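Local atomic coordinates of 1-acyl-sn-glycerol-3-phosphate acyltransferase (Thermotoga maritima, PDB entry 5KYM), a protein that catalyses the transfer of an acyl chain to the sn-2 position of 1-acyl-sn-glycerol 3-phosphate, yielding phosphatidic acid, in the cell membrane. Residues K43-E48 and I118-G123; V65-E70 and K242-K247; E143-G148 and V177-P182. One frame throughout, in Å; residues are numbered along the deposited sequence.

Contact 1 (K43-E48 and I118-G123); sequences KYVLKE and IRYLNG
Val45 lies over one face of the Tyr120 ring, covering its centre with a single methyl. With CG1 anti to the backbone N (chi1 179°), Val45 CG1 stands 3.5 Å from the centroid of the Tyr120 ring and close to the ring normal, a CH-pi contact rather than a brush against the rim. The rest of the valine follows the ring outward: Val45 CB is 3.5 Å from Tyr120 CZ, and the second branch, Val45 CG2, rests against the phenol end, 3.4 Å from Tyr120 OH. Tyr120 approaches from the opposite direction; a chi1 of -163° swings the ring away from its own backbone N, and it reaches from the end of helix 114-120 across to helix 38-59. Helix 38-59 pairs with helix 2-34, consistent with the two-helix motif that positions the active site of this enzyme within the bilayer; Ser32 and Leu29 of helix 2-34 touch Val45 and Tyr120, respectively. The next residue, Leu46, brings CD2 to the edge of the same ring, near its plane and 4.5 Å from Tyr120 CE1. Leu46 CD2 also meets Leu121 CD2 at 4.0 Å, the two leucines crossing obliquely. At Leu121 helix 114-120 gives out, and a Schellman motif ends it: Asn122, with positive phi, is its C-prime residue, and bonds run from Gly123 N to Ile118 O and from Asn122 N to Arg119 O.

Contact 2 (V65-E70 and K242-K247); sequences VVEGSE and KARWSK
Glu67 holds CG in the crowded position between its backbone N and carbonyl carbon (chi1 66°) and runs extended beyond it, while the side chain of Arg244 is stretched out from CG to NE; these two extended chains carry carboxylate and guanidinium toward each other from opposite directions. They meet through one salt-bridging hydrogen bond, Arg244 NH1 to Glu67 OE2, modelled at 2.5 Å, a doubtfully short length on which nothing rests. OE2 receives it on its syn lone pair, the side of the other carboxylate oxygen, but sits tilted from the guanidinium plane, with a modelled N-H...O angle of 135°. The two planes are 29° apart, and Arg244 NH2 stays 3.7 Å from Glu67 OE2, which makes this a one-point grip rather than a two-pronged, coplanar pairing. The bridge spans from 64-67, an edge strand of the mixed sheet, to the residues that follow helix 223-243. Lys210 of the adjacent strand 207-211 touches both side chains, and Arg244 NH2 has a long, weak ion pair with Glu240. Without the carboxylate, as with an alanine here, the guanidinium of Arg244 would probably lose its partner on this strand and be freer to swing. Arg244 is exposed and also touches a crystal neighbour, so water and lattice may both influence its position; a single contact between opposite charges at the surface probably ties strand and C-terminal tail only modestly.

Contact 3 (E143-G148 and V177-P182); sequences EKLKNG and VKTGVP
Lys178 meets the helix 137-147 through its backbone: Lys178 O is 4.4 Å from Lys146 CE, a loose contact. The amino end of Lys146 turns instead to its own helix, where Lys146 NZ bridges to Glu143 OE2 at 3.2 Å, on the syn side and tilted out of the carboxylate plane. Thr179 comes next and points its methyl at the helix, Thr179 CG2 lying 3.8 Å from Leu145 CB, the two side chains crossing at about a right angle. Its hydroxyl is placed between the backbone N and the carbonyl carbon (chi1 64°) and faces its own chain: it bonds to Ile175 O, and Thr179 OG1 accepts from Val181 N at 3.2 Å in a nearly straight bond (170°), forming an ST turn. Here the chain turns from helix 174-177 into strand 183-189 of the mixed sheet, passing the end of helix 137-147, whose Leu145 also packs on Ile79 and Phe151 of neighbouring strands. Gly180, with positive phi, makes the bend inside the turn. Val181 then applies both methyls to Leu145 CD2, with Val181 CG1 at 3.8 Å and CG2 at 3.9 Å from it, while it also touches Ile79. Pro182 continues into the sheet through a backbone bond with Ile79.

Contacts 1 and 3 are directly joined, although their centres lie 19 Å apart: on the helix of contact 3, Lys144 NZ bonds to Gly123 O (2.9 Å) and Asn122 O (3.1 Å), the carbonyls at the helix end in contact 1. Contact 2 stands alone, its centre 27 Å from that of contact 1 and 30 Å from that of contact 3, with nearest atoms about 13 and 12 Å away; contact 3 is nested within the loop that it closes. Contact 1 is the one beside the bound nonane and phospholipid: Leu121's side chain is about 5 Å from a nonane, whose pocket includes Glu48, while Tyr44 touches a bound phospholipid and the side chain of Val45 is about 10 Å from one.

Contact 1 (K43-E48 and I118-G123)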
loop_
_atom_site.group_PDB
_atom_site.type_symbol
_atom_site.label_atom_id
_atom_site.label_comp_id
_atom_site.label_asym_id
_atom_site.label_seq_id
_atom_site.Cartn_x
_atom_site.Cartn_y
_atom_site.Cartn_z
ATOM N N LYS A 43 18.334 5.512 -0.496
ATOM C CA LYS A 43 18.068 4.786 0.734
ATOM C C LYS A 43 17.398 5.750 1.723
ATOM O O LYS A 43 16.432 5.386 2.383
ATOM C CB LYS A 43 19.330 4.202 1.360
ATOM C CG LYS A 43 19.657 2.756 1.109
ATOM C CD LYS A 43 21.098 2.386 1.533
ATOM C CE LYS A 43 21.403 2.503 3.046
ATOM N NZ LYS A 43 20.992 1.284 3.827
ATOM N N TYR A 44 17.914 6.973 1.809
ATOM C CA TYR A 44 17.423 7.982 2.738
ATOM C C TYR A 44 15.987 8.303 2.443
ATOM O O TYR A 44 15.173 8.228 3.339
ATOM C CB TYR A 44 18.284 9.252 2.653
ATOM C CG TYR A 44 17.700 10.472 3.273
ATOM C CD1 TYR A 44 17.561 10.569 4.620
ATOM C CD2 TYR A 44 17.325 11.557 2.499
ATOM C CE1 TYR A 44 17.058 11.712 5.214
ATOM C CE2 TYR A 44 16.805 12.715 3.081
ATOM C CZ TYR A 44 16.650 12.772 4.449
ATOM O OH TYR A 44 16.138 13.879 5.079
ATOM N N VAL A 45 15.664 8.628 1.193
ATOM C CA VAL A 45 14.296 9.014 0.858
ATOM C C VAL A 45 13.359 7.847 1.125
ATOM O O VAL A 45 12.268 8.032 1.717
ATOM C CB VAL A 45 14.099 9.418 -0.618
ATOM C CG1 VAL A 45 12.620 9.797 -0.878
ATOM C CG2 VAL A 45 14.995 10.574 -0.984
ATOM N N LEU A 46 13.783 6.663 0.673
ATOM C CA LEU A 46 12.977 5.470 0.877
ATOM C C LEU A 46 12.707 5.182 2.345
ATOM O O LEU A 46 11.622 4.767 2.700
ATOM C CB LEU A 46 13.572 4.231 0.167
ATOM C CG LEU A 46 13.313 4.189 -1.349
ATOM C CD1 LEU A 46 13.846 2.922 -1.919
ATOM C CD2 LEU A 46 11.834 4.347 -1.767
ATOM N N LYS A 47 13.687 5.414 3.196
ATOM C CA LYS A 47 13.566 5.086 4.601
ATOM C C LYS A 47 12.604 6.061 5.208
ATOM O O LYS A 47 11.757 5.657 5.978
ATOM C CB LYS A 47 14.941 5.127 5.275
ATOM C CG LYS A 47 15.031 4.541 6.662
ATOM C CD LYS A 47 14.761 3.032 6.656
ATOM C CE LYS A 47 14.052 2.599 7.926
ATOM N NZ LYS A 47 14.810 3.064 9.157
ATOM N N GLU A 48 12.675 7.331 4.810
ATOM C CA GLU A 48 11.760 8.374 5.324
ATOM C C GLU A 48 10.287 8.137 5.035
ATOM O O GLU A 48 9.445 8.548 5.830
ATOM C CB GLU A 48 12.148 9.771 4.794
ATOM C CG GLU A 48 13.382 10.409 5.399
ATOM C CD GLU A 48 13.314 10.399 6.898
ATOM O OE1 GLU A 48 12.260 10.850 7.472
ATOM O OE2 GLU A 48 14.294 9.842 7.484
ATOM N N ILE A 118 4.388 10.214 -4.767
ATOM C CA ILE A 118 3.892 9.218 -5.732
ATOM C C ILE A 118 4.846 9.052 -6.885
ATOM O O ILE A 118 5.101 7.944 -7.309
ATOM C CB ILE A 118 2.511 9.576 -6.324
ATOM C CG1 ILE A 118 1.443 9.553 -5.222
ATOM C CG2 ILE A 118 2.158 8.602 -7.443
ATOM C CD1 ILE A 118 0.027 9.877 -5.636
ATOM N N ARG A 119 5.324 10.174 -7.415
ATOM C CA ARG A 119 6.337 10.175 -8.452
ATOM C C ARG A 119 7.619 9.535 -7.971
ATOM O O ARG A 119 8.138 8.694 -8.670
ATOM C CB ARG A 119 6.620 11.579 -8.939
ATOM C CG ARG A 119 5.597 12.098 -9.935
ATOM C CD ARG A 119 6.169 13.235 -10.845
ATOM N NE ARG A 119 6.168 14.515 -10.121
ATOM C CZ ARG A 119 5.069 15.221 -9.813
ATOM N NH1 ARG A 119 3.834 14.822 -10.199
ATOM N NH2 ARG A 119 5.198 16.341 -9.105
ATOM N N TYR A 120 8.116 9.878 -6.778
ATOM C CA TYR A 120 9.375 9.294 -6.311
ATOM C C TYR A 120 9.283 7.775 -6.250
ATOM O O TYR A 120 10.224 7.090 -6.647
ATOM C CB TYR A 120 9.811 9.823 -4.953
ATOM C CG TYR A 120 11.282 9.551 -4.645
ATOM C CD1 TYR A 120 11.681 8.346 -4.166
ATOM C CD2 TYR A 120 12.250 10.548 -4.810
ATOM C CE1 TYR A 120 13.021 8.078 -3.885
ATOM C CE2 TYR A 120 13.576 10.312 -4.521
ATOM C CZ TYR A 120 13.973 9.065 -4.065
ATOM O OH TYR A 120 15.300 8.737 -3.779
ATOM N N LEU A 121 8.142 7.251 -5.794
ATOM C CA LEU A 121 7.919 5.803 -5.743
ATOM C C LEU A 121 7.677 5.152 -7.090
ATOM O O LEU A 121 7.311 3.966 -7.137
ATOM C CB LEU A 121 6.746 5.484 -4.800
ATOM C CG LEU A 121 7.050 5.788 -3.327
ATOM C CD1 LEU A 121 5.767 5.976 -2.536
ATOM C CD2 LEU A 121 7.954 4.695 -2.714
ATOM N N ASN A 122 7.874 5.925 -8.164
ATOM C CA ASN A 122 7.602 5.517 -9.534
ATOM C C ASN A 122 6.182 5.075 -9.781
ATOM O O ASN A 122 5.954 4.253 -10.639
ATOM C CB ASN A 122 8.583 4.427 -9.952
ATOM C CG ASN A 122 9.695 4.953 -10.771
ATOM O OD1 ASN A 122 9.804 4.649 -11.958
ATOM N ND2 ASN A 122 10.532 5.756 -10.153
ATOM N N GLY A 123 5.213 5.636 -9.067
ATOM C CA GLY A 123 3.785 5.322 -9.300
ATOM C C GLY A 123 3.267 5.589 -10.710
ATOM O O GLY A 123 4.003 5.910 -11.576
#

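Contact 2 (V65-E70 and K242-K247)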
loop_
_atom_site.group_PDB
_atom_site.type_symbol
_atom_site.label_atom_id
_atom_site.label_comp_id
_atom_site.label_asym_id
_atom_site.label_seq_id
_atom_site.Cartn_x
_atom_site.Cartn_y
_atom_site.Cartn_z
ATOM N N VAL A 65 0.193 -4.518 13.684
ATOM C CA VAL A 65 0.832 -5.803 14.064
ATOM C C VAL A 65 1.001 -6.603 12.804
ATOM O O VAL A 65 0.050 -6.840 12.088
ATOM C CB VAL A 65 -0.057 -6.626 15.037
ATOM C CG1 VAL A 65 0.489 -7.985 15.320
ATOM C CG2 VAL A 65 -0.230 -5.890 16.326
ATOM N N VAL A 66 2.236 -7.035 12.572
ATOM C CA VAL A 66 2.677 -7.606 11.292
ATOM C C VAL A 66 3.123 -9.033 11.483
ATOM O O VAL A 66 3.953 -9.331 12.323
ATOM C CB VAL A 66 3.875 -6.845 10.723
ATOM C CG1 VAL A 66 4.022 -7.182 9.268
ATOM C CG2 VAL A 66 3.633 -5.363 10.841
ATOM N N GLU A 67 2.612 -9.939 10.698
ATOM C CA GLU A 67 3.262 -11.219 10.667
ATOM C C GLU A 67 3.632 -11.583 9.260
ATOM O O GLU A 67 3.010 -11.200 8.290
ATOM C CB GLU A 67 2.401 -12.216 11.347
ATOM C CG GLU A 67 1.141 -12.468 10.618
ATOM C CD GLU A 67 0.359 -13.552 11.254
ATOM O OE1 GLU A 67 0.776 -14.748 11.116
ATOM O OE2 GLU A 67 -0.673 -13.168 11.862
ATOM N N GLY A 68 4.704 -12.343 9.161
ATOM C CA GLY A 68 5.254 -12.805 7.884
ATOM C C GLY A 68 6.193 -11.822 7.231
ATOM O O GLY A 68 6.356 -11.868 6.032
ATOM N N SER A 69 6.812 -10.947 8.006
ATOM C CA SER A 69 7.889 -10.092 7.510
ATOM C C SER A 69 8.980 -10.880 6.830
ATOM O O SER A 69 9.468 -10.513 5.757
ATOM C CB SER A 69 8.484 -9.271 8.623
ATOM O OG SER A 69 7.445 -8.515 9.229
ATOM N N GLU A 70 9.304 -12.014 7.409
ATOM C CA GLU A 70 10.259 -12.973 6.807
ATOM C C GLU A 70 9.959 -13.394 5.348
ATOM O O GLU A 70 10.831 -13.806 4.655
ATOM C CB GLU A 70 10.434 -14.196 7.725
ATOM C CG GLU A 70 9.252 -15.195 7.759
ATOM C CD GLU A 70 8.056 -14.864 8.716
ATOM O OE1 GLU A 70 8.102 -13.888 9.551
ATOM O OE2 GLU A 70 7.093 -15.677 8.608
ATOM N N LYS A 242 -9.765 -11.357 11.039
ATOM C CA LYS A 242 -11.060 -10.896 11.486
ATOM C C LYS A 242 -11.438 -11.592 12.795
ATOM O O LYS A 242 -12.217 -11.038 13.594
ATOM C CB LYS A 242 -12.127 -11.174 10.411
ATOM C CG LYS A 242 -13.522 -10.600 10.722
ATOM C CD LYS A 242 -14.620 -10.872 9.688
ATOM C CE LYS A 242 -14.321 -10.071 8.404
ATOM N NZ LYS A 242 -15.323 -9.775 7.305
ATOM N N ALA A 243 -10.964 -12.809 13.015
ATOM C CA ALA A 243 -11.496 -13.684 14.051
ATOM C C ALA A 243 -10.585 -13.769 15.254
ATOM O O ALA A 243 -11.081 -13.987 16.356
ATOM C CB ALA A 243 -11.738 -15.068 13.484
ATOM N N ARG A 244 -9.271 -13.563 15.062
ATOM C CA ARG A 244 -8.327 -13.607 16.156
ATOM C C ARG A 244 -8.675 -12.620 17.207
ATOM O O ARG A 244 -8.706 -11.448 16.939
ATOM C CB ARG A 244 -6.944 -13.261 15.702
ATOM C CG ARG A 244 -6.199 -14.494 15.252
ATOM C CD ARG A 244 -4.765 -14.169 14.875
ATOM N NE ARG A 244 -4.338 -15.173 13.876
ATOM C CZ ARG A 244 -3.509 -14.928 12.871
ATOM N NH1 ARG A 244 -2.996 -13.688 12.745
ATOM N NH2 ARG A 244 -3.200 -15.912 11.990
ATOM N N TRP A 245 -8.939 -13.109 18.403
ATOM C CA TRP A 245 -8.887 -12.307 19.617
ATOM C C TRP A 245 -7.438 -12.061 20.027
ATOM O O TRP A 245 -6.593 -12.948 19.966
ATOM C CB TRP A 245 -9.608 -13.021 20.793
ATOM C CG TRP A 245 -9.596 -12.238 22.050
ATOM C CD1 TRP A 245 -10.492 -11.260 22.433
ATOM C CD2 TRP A 245 -8.606 -12.318 23.072
ATOM N NE1 TRP A 245 -10.117 -10.752 23.658
ATOM C CE2 TRP A 245 -8.956 -11.360 24.065
ATOM C CE3 TRP A 245 -7.451 -13.108 23.251
ATOM C CZ2 TRP A 245 -8.181 -11.152 25.217
ATOM C CZ3 TRP A 245 -6.661 -12.922 24.431
ATOM C CH2 TRP A 245 -7.039 -11.936 25.387
ATOM N N SER A 246 -7.210 -10.850 20.516
ATOM C CA SER A 246 -5.981 -10.434 21.130
ATOM C C SER A 246 -6.234 -9.291 22.125
ATOM O O SER A 246 -7.215 -8.566 21.986
ATOM C CB SER A 246 -5.044 -9.979 20.032
ATOM O OG SER A 246 -5.771 -9.332 19.010
ATOM N N LYS A 247 -5.334 -9.197 23.128
ATOM C CA LYS A 247 -5.050 -8.015 24.018
ATOM C C LYS A 247 -4.907 -8.408 25.445
ATOM O O LYS A 247 -4.344 -7.639 26.194
ATOM C CB LYS A 247 -6.063 -6.889 23.982
ATOM C CG LYS A 247 -5.718 -5.892 22.916
ATOM C CD LYS A 247 -6.945 -5.107 22.487
ATOM C CE LYS A 247 -7.697 -4.462 23.650
ATOM N NZ LYS A 247 -8.957 -3.827 23.173
#

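Contact 3 (E143-G148 and V177-P182)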
loop_
_atom_site.group_PDB
_atom_site.type_symbol
_atom_site.label_atom_id
_atom_site.label_comp_id
_atom_site.label_asym_id
_atom_site.label_seq_id
_atom_site.Cartn_x
_atom_site.Cartn_y
_atom_site.Cartn_z
ATOM N N GLU A 143 6.519 -2.183 -17.760
ATOM C CA GLU A 143 7.833 -1.656 -18.125
ATOM C C GLU A 143 8.665 -1.359 -16.881
ATOM O O GLU A 143 9.774 -1.900 -16.734
ATOM C CB GLU A 143 7.686 -0.461 -19.082
ATOM C CG GLU A 143 7.206 -0.770 -20.529
ATOM C CD GLU A 143 7.675 -2.118 -21.146
ATOM O OE1 GLU A 143 8.931 -2.214 -21.237
ATOM O OE2 GLU A 143 6.805 -3.022 -21.530
ATOM N N LYS A 144 8.113 -0.557 -15.967
ATOM C CA LYS A 144 8.692 -0.380 -14.631
ATOM C C LYS A 144 9.052 -1.677 -13.902
ATOM O O LYS A 144 10.143 -1.773 -13.328
ATOM C CB LYS A 144 7.766 0.445 -13.731
ATOM C CG LYS A 144 7.810 1.892 -14.076
ATOM C CD LYS A 144 6.674 2.749 -13.529
ATOM C CE LYS A 144 6.962 4.193 -13.939
ATOM N NZ LYS A 144 5.844 5.125 -13.659
ATOM N N LEU A 145 8.162 -2.666 -13.936
ATOM C CA LEU A 145 8.460 -3.967 -13.343
ATOM C C LEU A 145 9.706 -4.582 -13.915
ATOM O O LEU A 145 10.571 -5.018 -13.139
ATOM C CB LEU A 145 7.303 -4.936 -13.438
ATOM C CG LEU A 145 6.299 -4.710 -12.281
ATOM C CD1 LEU A 145 4.906 -5.186 -12.693
ATOM C CD2 LEU A 145 6.705 -5.324 -10.976
ATOM N N LYS A 146 9.827 -4.561 -15.250
ATOM C CA LYS A 146 11.014 -5.095 -15.944
ATOM C C LYS A 146 12.294 -4.369 -15.559
ATOM O O LYS A 146 13.336 -4.982 -15.393
ATOM C CB LYS A 146 10.799 -5.080 -17.449
ATOM C CG LYS A 146 9.740 -6.068 -17.918
ATOM C CD LYS A 146 9.071 -5.596 -19.225
ATOM C CE LYS A 146 8.237 -6.650 -19.991
ATOM N NZ LYS A 146 7.666 -6.084 -21.267
ATOM N N ASN A 147 12.231 -3.076 -15.342
ATOM C CA ASN A 147 13.431 -2.374 -14.867
ATOM C C ASN A 147 13.718 -2.599 -13.383
ATOM O O ASN A 147 14.814 -2.335 -12.944
ATOM C CB ASN A 147 13.367 -0.870 -15.190
ATOM C CG ASN A 147 13.085 -0.610 -16.668
ATOM O OD1 ASN A 147 13.508 -1.381 -17.556
ATOM N ND2 ASN A 147 12.334 0.454 -16.940
ATOM N N GLY A 148 12.753 -3.065 -12.606
ATOM C CA GLY A 148 13.006 -3.438 -11.199
ATOM C C GLY A 148 12.228 -2.736 -10.107
ATOM O O GLY A 148 12.597 -2.833 -8.947
ATOM N N VAL A 177 1.706 -12.149 -14.586
ATOM C CA VAL A 177 1.795 -13.065 -15.721
ATOM C C VAL A 177 2.729 -12.604 -16.798
ATOM O O VAL A 177 3.554 -13.367 -17.208
ATOM C CB VAL A 177 0.396 -13.388 -16.290
ATOM C CG1 VAL A 177 0.410 -13.515 -17.771
ATOM C CG2 VAL A 177 -0.056 -14.664 -15.669
ATOM N N LYS A 178 2.611 -11.355 -17.201
ATOM C CA LYS A 178 3.399 -10.775 -18.340
ATOM C C LYS A 178 4.797 -10.286 -17.981
ATOM O O LYS A 178 5.515 -9.857 -18.860
ATOM C CB LYS A 178 2.631 -9.608 -19.035
ATOM C CG LYS A 178 1.591 -10.076 -20.040
ATOM C CD LYS A 178 0.810 -8.921 -20.652
ATOM C CE LYS A 178 -0.214 -9.422 -21.680
ATOM N NZ LYS A 178 0.311 -10.423 -22.664
ATOM N N THR A 179 5.159 -10.269 -16.705
ATOM C CA THR A 179 6.501 -9.855 -16.276
ATOM C C THR A 179 7.271 -10.957 -15.617
ATOM O O THR A 179 8.484 -10.817 -15.469
ATOM C CB THR A 179 6.467 -8.694 -15.243
ATOM O OG1 THR A 179 5.829 -9.083 -14.011
ATOM C CG2 THR A 179 5.735 -7.508 -15.820
ATOM N N GLY A 180 6.583 -11.996 -15.151
ATOM C CA GLY A 180 7.208 -13.007 -14.329
ATOM C C GLY A 180 7.776 -12.602 -12.981
ATOM O O GLY A 180 8.484 -13.415 -12.356
ATOM N N VAL A 181 7.441 -11.405 -12.468
ATOM C CA VAL A 181 7.918 -11.038 -11.103
ATOM C C VAL A 181 7.001 -11.701 -10.041
ATOM O O VAL A 181 5.792 -11.888 -10.271
ATOM C CB VAL A 181 8.164 -9.507 -10.830
ATOM C CG1 VAL A 181 8.078 -8.637 -12.105
ATOM C CG2 VAL A 181 7.248 -8.967 -9.748
ATOM N N PRO A 182 7.568 -12.038 -8.884
ATOM C CA PRO A 182 6.787 -12.701 -7.854
ATOM C C PRO A 182 5.752 -11.818 -7.180
ATOM O O PRO A 182 6.005 -10.656 -6.900
ATOM C CB PRO A 182 7.820 -13.158 -6.817
ATOM C CG PRO A 182 9.124 -12.574 -7.228
ATOM C CD PRO A 182 8.971 -11.847 -8.511
#